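Local coordinates for protein actinorhodin polyketide putative beta-ketoacyl synthase 2 (Streptomyces coelicolor A3, PDB 1TQY) that probably serves as the chain length factor of the actinorhodin polyketide synthase, a beta-ketoacyl synthase relative that takes part in making this antibiotic's polyketide chain, at residues B[167-173]-B[394-399]; B[223-227]-B[313-317]. All coordinates share one frame; numbering follows the deposited sequence.

Overall arrangement
Both contacts bring distant parts of one ketosynthase fold together, and contact 2 is nested inside the loop closed by contact 1. Contact 1 sets the turn leading into helix 171-185 on strand 391-398, around Gln169, which stands where ketosynthase relatives carry their active-site cysteine. Contact 2, its centre about 16 Å from that of contact 1, holds a loop turn against helix 310-324. They meet on the face of strand 391-398 turned away from 167-173: Arg397 NH1 of contact 1 makes a long, weak ion pair with Glu316 OE1 of contact 2 (3.6 Å), and Leu395 CD1 packs 3.7 Å from Glu316 OE2. Asp305 serves both, OD1 accepting from Arg397 N and its N donating to Glu316 OE2.

Contact 1 of 2, residues B[167-173]-B[394-399]; sequences AEQAGGL and VLARGR
Glu168 lays its carboxylate beside the end of the strand, where OE2 accepts the backbone N-H of Arg399, N to OE2 2.9 Å. A second N-H, that of Gln169, reaches the same oxygen at 2.8 Å from the opposite face of the carboxylate plane. Neither donor lies near the plane: Arg399 N is 56° out of it on one face and Gln169 N 63° out on the other, and together they fix its rotation. The chain of Glu168 bends at chi2 (-111°), which folds OE2 back over its own following amide as well as toward the strand. The Arg399 side chain leaves in another direction, extended from CG to NE, and makes a salt bridge with an acidic side chain of the partner protein. Where Gly398 brings no side chain, the backbones close to 4.5 Å between the CA atoms of Ala170 and Gly398, and Ala170 CB rests 3.5 Å from Gly398 N. This is the strand-turn-helix of the thiolase fold, with Gln169 at the position of the ketosynthase nucleophile; the turn of one half of the fold meets a strand of the other half. Gln169 CB lies 3.3 Å from Arg397 O, while its OE1 turns off to accept a weak hydrogen bond from Tyr342 N. Farther along, on helix 171-185, Leu173 spreads its two methyls along the strand: CD2 packs on Ala396 CB (3.7 Å), and CD1 meets Val394 CG1 (4.0 Å). Helix 345-359 flanks this apolar end, with Val350 against Leu173 and Ala353 against Val394.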
# COMPACT_ATOMS: atom_id res chain seq x y z
N ALA B 167 4.05 1.46 -4.77
CA ALA B 167 5.13 0.92 -5.60
C ALA B 167 5.48 1.98 -6.65
O ALA B 167 5.59 1.69 -7.85
CB ALA B 167 4.69 -0.38 -6.28
N GLU B 168 5.64 3.21 -6.18
CA GLU B 168 5.92 4.36 -7.04
C GLU B 168 5.03 4.31 -8.28
O GLU B 168 3.84 4.00 -8.15
CB GLU B 168 7.40 4.42 -7.39
CG GLU B 168 7.90 5.84 -7.56
CD GLU B 168 8.25 6.14 -9.01
OE1 GLU B 168 8.47 7.33 -9.32
OE2 GLU B 168 8.30 5.19 -9.82
N GLN B 169 5.56 4.59 -9.47
CA GLN B 169 4.74 4.58 -10.70
C GLN B 169 4.26 3.20 -11.16
O GLN B 169 3.45 3.08 -12.08
CB GLN B 169 5.48 5.27 -11.87
CG GLN B 169 4.63 5.42 -13.15
CD GLN B 169 4.50 6.87 -13.64
OE1 GLN B 169 4.71 7.81 -12.86
NE2 GLN B 169 4.15 7.05 -14.91
N ALA B 170 4.77 2.15 -10.54
CA ALA B 170 4.33 0.82 -10.94
C ALA B 170 3.05 0.47 -10.19
O ALA B 170 2.26 -0.36 -10.63
CB ALA B 170 5.41 -0.21 -10.64
N GLY B 171 2.85 1.13 -9.05
CA GLY B 171 1.70 0.86 -8.21
C GLY B 171 0.33 0.89 -8.87
O GLY B 171 -0.49 0.01 -8.62
N GLY B 172 0.09 1.90 -9.69
CA GLY B 172 -1.18 2.04 -10.38
C GLY B 172 -1.58 0.82 -11.17
O GLY B 172 -2.75 0.42 -11.14
N LEU B 173 -0.63 0.22 -11.88
CA LEU B 173 -0.92 -0.98 -12.66
C LEU B 173 -1.12 -2.14 -11.71
O LEU B 173 -2.03 -2.94 -11.88
CB LEU B 173 0.23 -1.28 -13.64
CG LEU B 173 -0.14 -1.33 -15.12
CD1 LEU B 173 -0.86 -0.05 -15.49
CD2 LEU B 173 1.12 -1.51 -15.99
N VAL B 394 0.35 -2.65 -21.73
CA VAL B 394 0.66 -1.43 -20.99
C VAL B 394 1.76 -1.78 -20.00
O VAL B 394 1.70 -2.79 -19.31
CB VAL B 394 -0.59 -0.90 -20.22
CG1 VAL B 394 -0.22 0.36 -19.42
CG2 VAL B 394 -1.70 -0.56 -21.22
N LEU B 395 2.78 -0.93 -19.94
CA LEU B 395 3.94 -1.14 -19.07
C LEU B 395 4.16 0.00 -18.09
O LEU B 395 3.92 1.16 -18.41
CB LEU B 395 5.20 -1.27 -19.93
CG LEU B 395 5.14 -2.37 -20.98
CD1 LEU B 395 6.44 -2.41 -21.76
CD2 LEU B 395 4.88 -3.69 -20.29
N ALA B 396 4.66 -0.32 -16.90
CA ALA B 396 4.93 0.72 -15.92
C ALA B 396 6.07 0.25 -15.03
O ALA B 396 6.15 -0.93 -14.72
CB ALA B 396 3.70 0.99 -15.06
N ARG B 397 6.97 1.16 -14.67
CA ARG B 397 8.04 0.76 -13.77
C ARG B 397 8.05 1.70 -12.61
O ARG B 397 7.61 2.84 -12.71
CB ARG B 397 9.41 0.82 -14.44
CG ARG B 397 9.53 -0.01 -15.68
CD ARG B 397 10.01 0.86 -16.81
NE ARG B 397 11.43 0.71 -17.01
CZ ARG B 397 12.17 1.44 -17.84
NH1 ARG B 397 11.64 2.41 -18.58
NH2 ARG B 397 13.45 1.16 -17.95
N GLY B 398 8.54 1.21 -11.48
CA GLY B 398 8.62 2.04 -10.31
C GLY B 398 10.07 2.12 -9.88
O GLY B 398 10.82 1.15 -10.02
N ARG B 399 10.46 3.28 -9.37
CA ARG B 399 11.81 3.51 -8.89
C ARG B 399 12.27 2.37 -7.97
O ARG B 399 11.51 1.91 -7.12
CB ARG B 399 11.85 4.83 -8.14
CG ARG B 399 13.16 5.15 -7.46
CD ARG B 399 12.99 6.40 -6.64
NE ARG B 399 14.22 6.80 -5.97
CZ ARG B 399 15.19 7.50 -6.53
NH1 ARG B 399 15.09 7.89 -7.79
NH2 ARG B 399 16.26 7.83 -5.82
O HOH W 1 9.25 5.65 -12.30

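Contact 2 of 2, residues B[223-227]-B[313-317]; sequences YLPFD and DAAEA
Asp313 turns its carboxylate to the loop, and OD2 takes the backbone N-H of Phe226 at 3.1 Å in an almost straight bond (175°). The donor stands nearly perpendicular to the carboxylate, 83° out of its plane. A water donating to both Asp313 OD2 and Asp227 O adds a second link to the type II turn of Leu224 to Asp227. The other oxygen, OD1, accepts from Gly308 N and sits over one face of the Phe226 ring, toward its rim. Backbone joins in as well: Asp313 O, held by the helical bond from Ala317 N, is 3.4 Å from Phe226 CE2. Glu316 follows on the same side of the helix. Its CG points away from the backbone N (chi1 174°), and the extended chain beyond it crosses the phenyl group at about a right angle; CG lies in the ring plane at the edge, and OE1 comes obliquely to 3.2 Å from Phe226 CZ. Two backbone amides grip this buried carboxylate, Gly306 N at OE1 and Asp305 N at OE2. Ala317 CB then touches Phe226 CE2 at 4.1 Å. The turn thus lies against one side of helix 310-324 in the ketosynthase fold, between helix 201-208 and strand 238-246 in sequence, while Ala315, on the same helix, packs on Arg397 of strand 391-398.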
# COMPACT_ATOMS: atom_id res chain seq x y z
N TYR B 223 10.00 16.60 -21.62
CA TYR B 223 9.76 15.20 -21.33
C TYR B 223 9.75 14.50 -22.67
O TYR B 223 8.74 14.47 -23.37
CB TYR B 223 8.43 15.05 -20.59
CG TYR B 223 8.09 13.64 -20.17
CD1 TYR B 223 9.08 12.68 -19.95
CD2 TYR B 223 6.76 13.27 -19.98
CE1 TYR B 223 8.75 11.39 -19.55
CE2 TYR B 223 6.43 11.99 -19.57
CZ TYR B 223 7.43 11.05 -19.36
OH TYR B 223 7.09 9.78 -18.95
N LEU B 224 10.89 13.92 -23.01
CA LEU B 224 11.07 13.26 -24.30
C LEU B 224 11.52 11.81 -24.21
O LEU B 224 12.64 11.47 -24.56
CB LEU B 224 12.09 14.08 -25.11
CG LEU B 224 11.76 15.58 -25.25
CD1 LEU B 224 12.92 16.31 -25.91
CD2 LEU B 224 10.49 15.74 -26.07
N PRO B 225 10.63 10.92 -23.76
CA PRO B 225 11.02 9.51 -23.67
C PRO B 225 11.38 8.90 -25.03
O PRO B 225 10.64 9.05 -26.00
CB PRO B 225 9.80 8.84 -23.03
CG PRO B 225 8.66 9.69 -23.52
CD PRO B 225 9.22 11.10 -23.35
N PHE B 226 12.52 8.22 -25.08
CA PHE B 226 13.02 7.56 -26.28
C PHE B 226 13.64 8.52 -27.31
O PHE B 226 14.08 8.08 -28.38
CB PHE B 226 11.93 6.71 -26.95
CG PHE B 226 11.42 5.58 -26.07
CD1 PHE B 226 10.07 5.51 -25.73
CD2 PHE B 226 12.29 4.63 -25.56
CE1 PHE B 226 9.60 4.48 -24.90
CE2 PHE B 226 11.83 3.61 -24.73
CZ PHE B 226 10.49 3.54 -24.39
N ASP B 227 13.69 9.81 -26.99
CA ASP B 227 14.30 10.79 -27.89
C ASP B 227 15.78 10.92 -27.52
O ASP B 227 16.14 10.81 -26.34
CB ASP B 227 13.63 12.15 -27.73
CG ASP B 227 14.09 13.15 -28.76
OD1 ASP B 227 13.35 13.41 -29.74
OD2 ASP B 227 15.21 13.68 -28.61
N ASP B 313 15.26 4.41 -20.80
CA ASP B 313 14.57 4.26 -22.09
C ASP B 313 15.24 3.11 -22.82
O ASP B 313 14.58 2.24 -23.39
CB ASP B 313 14.68 5.54 -22.93
CG ASP B 313 13.87 6.71 -22.37
OD1 ASP B 313 12.81 6.46 -21.75
OD2 ASP B 313 14.27 7.87 -22.58
N ALA B 314 16.57 3.09 -22.77
CA ALA B 314 17.33 2.05 -23.44
C ALA B 314 16.99 0.69 -22.85
O ALA B 314 16.83 -0.28 -23.59
CB ALA B 314 18.82 2.32 -23.29
N ALA B 315 16.87 0.62 -21.53
CA ALA B 315 16.51 -0.65 -20.90
C ALA B 315 15.13 -1.10 -21.38
O ALA B 315 14.94 -2.25 -21.77
CB ALA B 315 16.50 -0.52 -19.37
N GLU B 316 14.16 -0.18 -21.35
CA GLU B 316 12.82 -0.52 -21.79
C GLU B 316 12.71 -0.91 -23.26
O GLU B 316 12.01 -1.86 -23.61
CB GLU B 316 11.84 0.62 -21.51
CG GLU B 316 10.46 0.34 -22.09
CD GLU B 316 9.38 1.25 -21.54
OE1 GLU B 316 9.60 2.48 -21.51
OE2 GLU B 316 8.32 0.72 -21.15
N ALA B 317 13.39 -0.16 -24.13
CA ALA B 317 13.37 -0.44 -25.56
C ALA B 317 13.95 -1.82 -25.82
O ALA B 317 13.53 -2.53 -26.72
CB ALA B 317 14.17 0.62 -26.30
O HOH W 2 15.95 8.39 -24.68